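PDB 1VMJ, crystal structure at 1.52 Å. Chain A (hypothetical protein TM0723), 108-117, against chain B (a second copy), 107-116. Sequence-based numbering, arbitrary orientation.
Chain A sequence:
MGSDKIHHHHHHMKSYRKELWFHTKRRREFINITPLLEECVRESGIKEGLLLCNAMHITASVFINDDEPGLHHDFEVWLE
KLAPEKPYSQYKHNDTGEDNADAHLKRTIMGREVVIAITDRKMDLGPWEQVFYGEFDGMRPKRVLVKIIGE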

# COMPACT_ATOMS: atom_id res chain seq x y z
N THR A 108 1.84 5.42 7.92
CA THR A 108 2.35 5.45 6.57
C THR A 108 3.24 4.23 6.30
O THR A 108 3.13 3.60 5.25
CB THR A 108 3.07 6.77 6.31
OG1 THR A 108 2.15 7.84 6.49
CG2 THR A 108 3.64 6.81 4.90
N ILE A 109 4.10 3.88 7.25
CA ILE A 109 4.91 2.68 7.11
C ILE A 109 4.06 1.42 6.98
O ILE A 109 4.30 0.60 6.09
CB ILE A 109 5.87 2.53 8.29
CG1 ILE A 109 6.86 3.71 8.31
CG2 ILE A 109 6.61 1.21 8.26
CD1 ILE A 109 7.77 3.79 7.12
N MET A 110 3.09 1.24 7.86
CA MET A 110 2.34 -0.01 7.89
C MET A 110 1.31 -0.08 6.77
O MET A 110 0.92 -1.18 6.32
CB MET A 110 1.66 -0.21 9.24
CG MET A 110 2.57 -0.34 10.43
SD MET A 110 3.83 -1.57 10.30
CE MET A 110 2.84 -3.01 10.13
N GLY A 111 0.86 1.09 6.33
CA GLY A 111 -0.13 1.21 5.28
C GLY A 111 -1.53 1.53 5.77
O GLY A 111 -1.95 1.19 6.86
N ARG A 112 -2.30 2.13 4.88
CA ARG A 112 -3.68 2.45 5.15
C ARG A 112 -4.67 1.30 5.01
O ARG A 112 -5.66 1.25 5.71
CB ARG A 112 -4.10 3.58 4.19
CG ARG A 112 -5.60 3.86 4.17
CD ARG A 112 -5.93 4.96 3.19
NE ARG A 112 -7.34 5.25 3.11
CZ ARG A 112 -8.17 4.69 2.25
NH1 ARG A 112 -7.74 3.78 1.40
NH2 ARG A 112 -9.43 5.10 2.20
N GLU A 113 -4.42 0.42 4.04
CA GLU A 113 -5.43 -0.49 3.54
C GLU A 113 -4.83 -1.82 3.14
O GLU A 113 -3.62 -1.94 2.92
CB GLU A 113 -6.20 0.14 2.37
CG GLU A 113 -5.40 0.10 1.07
CD GLU A 113 -5.27 1.40 0.23
OE1 GLU A 113 -5.36 2.56 0.70
OE2 GLU A 113 -5.01 1.22 -0.98
N VAL A 114 -5.69 -2.83 3.10
CA VAL A 114 -5.42 -4.06 2.37
C VAL A 114 -6.54 -4.26 1.37
O VAL A 114 -7.69 -3.84 1.61
CB VAL A 114 -5.31 -5.30 3.30
CG1 VAL A 114 -4.14 -5.08 4.27
CG2 VAL A 114 -6.60 -5.55 4.06
N VAL A 115 -6.19 -4.92 0.27
CA VAL A 115 -7.17 -5.38 -0.69
C VAL A 115 -6.96 -6.89 -0.81
O VAL A 115 -5.84 -7.35 -1.00
CB VAL A 115 -7.01 -4.70 -2.06
CG1 VAL A 115 -8.03 -5.24 -3.04
CG2 VAL A 115 -7.15 -3.19 -1.90
N ILE A 116 -8.04 -7.63 -0.64
CA ILE A 116 -8.01 -9.06 -0.53
C ILE A 116 -8.97 -9.69 -1.51
O ILE A 116 -10.13 -9.25 -1.64
CB ILE A 116 -8.39 -9.51 0.92
CG1 ILE A 116 -7.47 -8.87 1.96
CG2 ILE A 116 -8.38 -11.02 1.03
CD1 ILE A 116 -7.92 -9.08 3.32
N ALA A 117 -8.51 -10.70 -2.23
CA ALA A 117 -9.38 -11.41 -3.16
C ALA A 117 -10.41 -12.24 -2.40
O ALA A 117 -10.08 -12.87 -1.38
CB ALA A 117 -8.54 -12.33 -4.04
N ARG B 107 9.25 -6.39 3.84
CA ARG B 107 8.06 -6.48 2.99
C ARG B 107 7.11 -5.35 3.32
O ARG B 107 6.41 -4.87 2.42
CB ARG B 107 7.40 -7.87 3.08
CG ARG B 107 6.14 -8.01 3.95
CD ARG B 107 4.90 -7.41 3.34
NE ARG B 107 3.65 -7.84 3.97
CZ ARG B 107 2.94 -8.88 3.58
NH1 ARG B 107 3.30 -9.62 2.55
NH2 ARG B 107 1.81 -9.18 4.20
N THR B 108 7.06 -4.95 4.59
CA THR B 108 6.20 -3.86 4.99
C THR B 108 6.58 -2.58 4.26
O THR B 108 5.70 -1.85 3.79
CB THR B 108 6.23 -3.72 6.51
OG1 THR B 108 5.78 -4.93 7.11
CG2 THR B 108 5.35 -2.57 6.96
N ILE B 109 7.87 -2.29 4.15
CA ILE B 109 8.31 -1.13 3.39
C ILE B 109 7.88 -1.19 1.93
O ILE B 109 7.34 -0.22 1.40
CB ILE B 109 9.83 -0.97 3.47
CG1 ILE B 109 10.25 -0.71 4.93
CG2 ILE B 109 10.34 0.13 2.56
CD1 ILE B 109 9.73 0.57 5.51
N MET B 110 8.12 -2.32 1.28
CA MET B 110 7.87 -2.40 -0.17
C MET B 110 6.39 -2.55 -0.48
O MET B 110 5.92 -2.17 -1.57
CB MET B 110 8.67 -3.54 -0.79
CG MET B 110 10.16 -3.43 -0.72
SD MET B 110 10.85 -1.92 -1.33
CE MET B 110 10.33 -2.00 -3.01
N GLY B 111 5.66 -3.13 0.47
CA GLY B 111 4.24 -3.36 0.34
C GLY B 111 3.86 -4.80 0.02
O GLY B 111 4.60 -5.55 -0.60
N ARG B 112 2.65 -5.15 0.38
CA ARG B 112 2.10 -6.45 0.11
C ARG B 112 1.58 -6.66 -1.31
O ARG B 112 1.64 -7.76 -1.84
CB ARG B 112 0.95 -6.71 1.10
CG ARG B 112 0.11 -7.94 0.77
CD ARG B 112 -1.00 -8.11 1.78
NE ARG B 112 -1.85 -9.24 1.51
CZ ARG B 112 -2.96 -9.19 0.79
NH1 ARG B 112 -3.35 -8.06 0.24
NH2 ARG B 112 -3.71 -10.27 0.68
N GLU B 113 0.99 -5.61 -1.88
CA GLU B 113 0.12 -5.75 -3.04
C GLU B 113 0.25 -4.55 -3.96
O GLU B 113 0.72 -3.48 -3.57
CB GLU B 113 -1.34 -5.95 -2.61
CG GLU B 113 -1.99 -4.66 -2.15
CD GLU B 113 -2.77 -4.64 -0.81
OE1 GLU B 113 -2.54 -5.41 0.15
OE2 GLU B 113 -3.63 -3.73 -0.70
N VAL B 114 -0.14 -4.77 -5.21
CA VAL B 114 -0.48 -3.70 -6.13
C VAL B 114 -1.90 -3.93 -6.61
O VAL B 114 -2.36 -5.09 -6.72
CB VAL B 114 0.49 -3.61 -7.34
CG1 VAL B 114 1.90 -3.33 -6.82
CG2 VAL B 114 0.46 -4.88 -8.18
N VAL B 115 -2.57 -2.83 -6.93
CA VAL B 115 -3.85 -2.87 -7.60
C VAL B 115 -3.68 -2.05 -8.88
O VAL B 115 -3.19 -0.92 -8.84
CB VAL B 115 -4.98 -2.30 -6.73
CG1 VAL B 115 -6.29 -2.34 -7.50
CG2 VAL B 115 -5.08 -3.09 -5.43
N ILE B 116 -4.04 -2.66 -10.00
CA ILE B 116 -3.78 -2.12 -11.31
C ILE B 116 -5.05 -2.07 -12.12
O ILE B 116 -5.82 -3.05 -12.15
CB ILE B 116 -2.72 -2.99 -12.05
CG1 ILE B 116 -1.42 -3.10 -11.26
CG2 ILE B 116 -2.47 -2.43 -13.44
CD1 ILE B 116 -0.50 -4.07 -11.81
O HOH W 1 3.01 -2.29 4.02
O HOH W 2 -1.33 -4.00 2.38
O HOH W 3 -2.09 -1.52 0.14
O HOH W 4 -5.61 -11.46 -1.54

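A recurring principle of protein interfaces is that backbone at a strand's edge can be satisfied by side chains as well as by another strand, and this contact between two copies of one protein illustrates it. The strands of the two stretches cross at 74°, too steeply to pair as a sheet. Instead, Arg B112 and Glu B113, whose CA-to-CB bonds both point toward chain A, serve the two polar backbone atoms of Val A115. Arg B112 NH1 donates to Val A115 O at 2.9 Å, with the carbonyl oxygen at the edge of the guanidinium, near its plane, where the N-H groups point. Val A115 N donates in turn to Glu B113 OE2 at 3.0 Å, but an angle of 130° makes this bond weak. The pair is braced internally: Arg B112 NH1 also forms a salt bridge with Glu B113 OE1 at 2.8 Å. A guanidinium suits this position because it has several N-H groups to share, and with chi1, chi2 and chi3 all t, the side chain of Arg B112 extends to the strand.

Water extends the polar network. Water 4 accepts from both Ala A117 N (3.1 Å) and Arg B112 NH2 (3.2 Å), while water 1 donates to Thr B108 O (2.7 Å) and Met A110 O (3.3 Å), linking the helix ends.

Apolar contacts lie both beside these bonds and apart from them: Val A115 CG2 meets Val B115 CG2 at 4.1 Å, while near the helices Ile A109 CD1 lies 4.1 Å from Ile B109 CD1. Thr B108, also directed toward chain A, places its methyl CG2 3.8 Å from Met A110 SD, while its OG1 is hydrogen-bonded elsewhere in the structure; one small residue thus offers carbon to the interface without leaving its hydroxyl unsatisfied. Altogether the two stretches bury 403 Å².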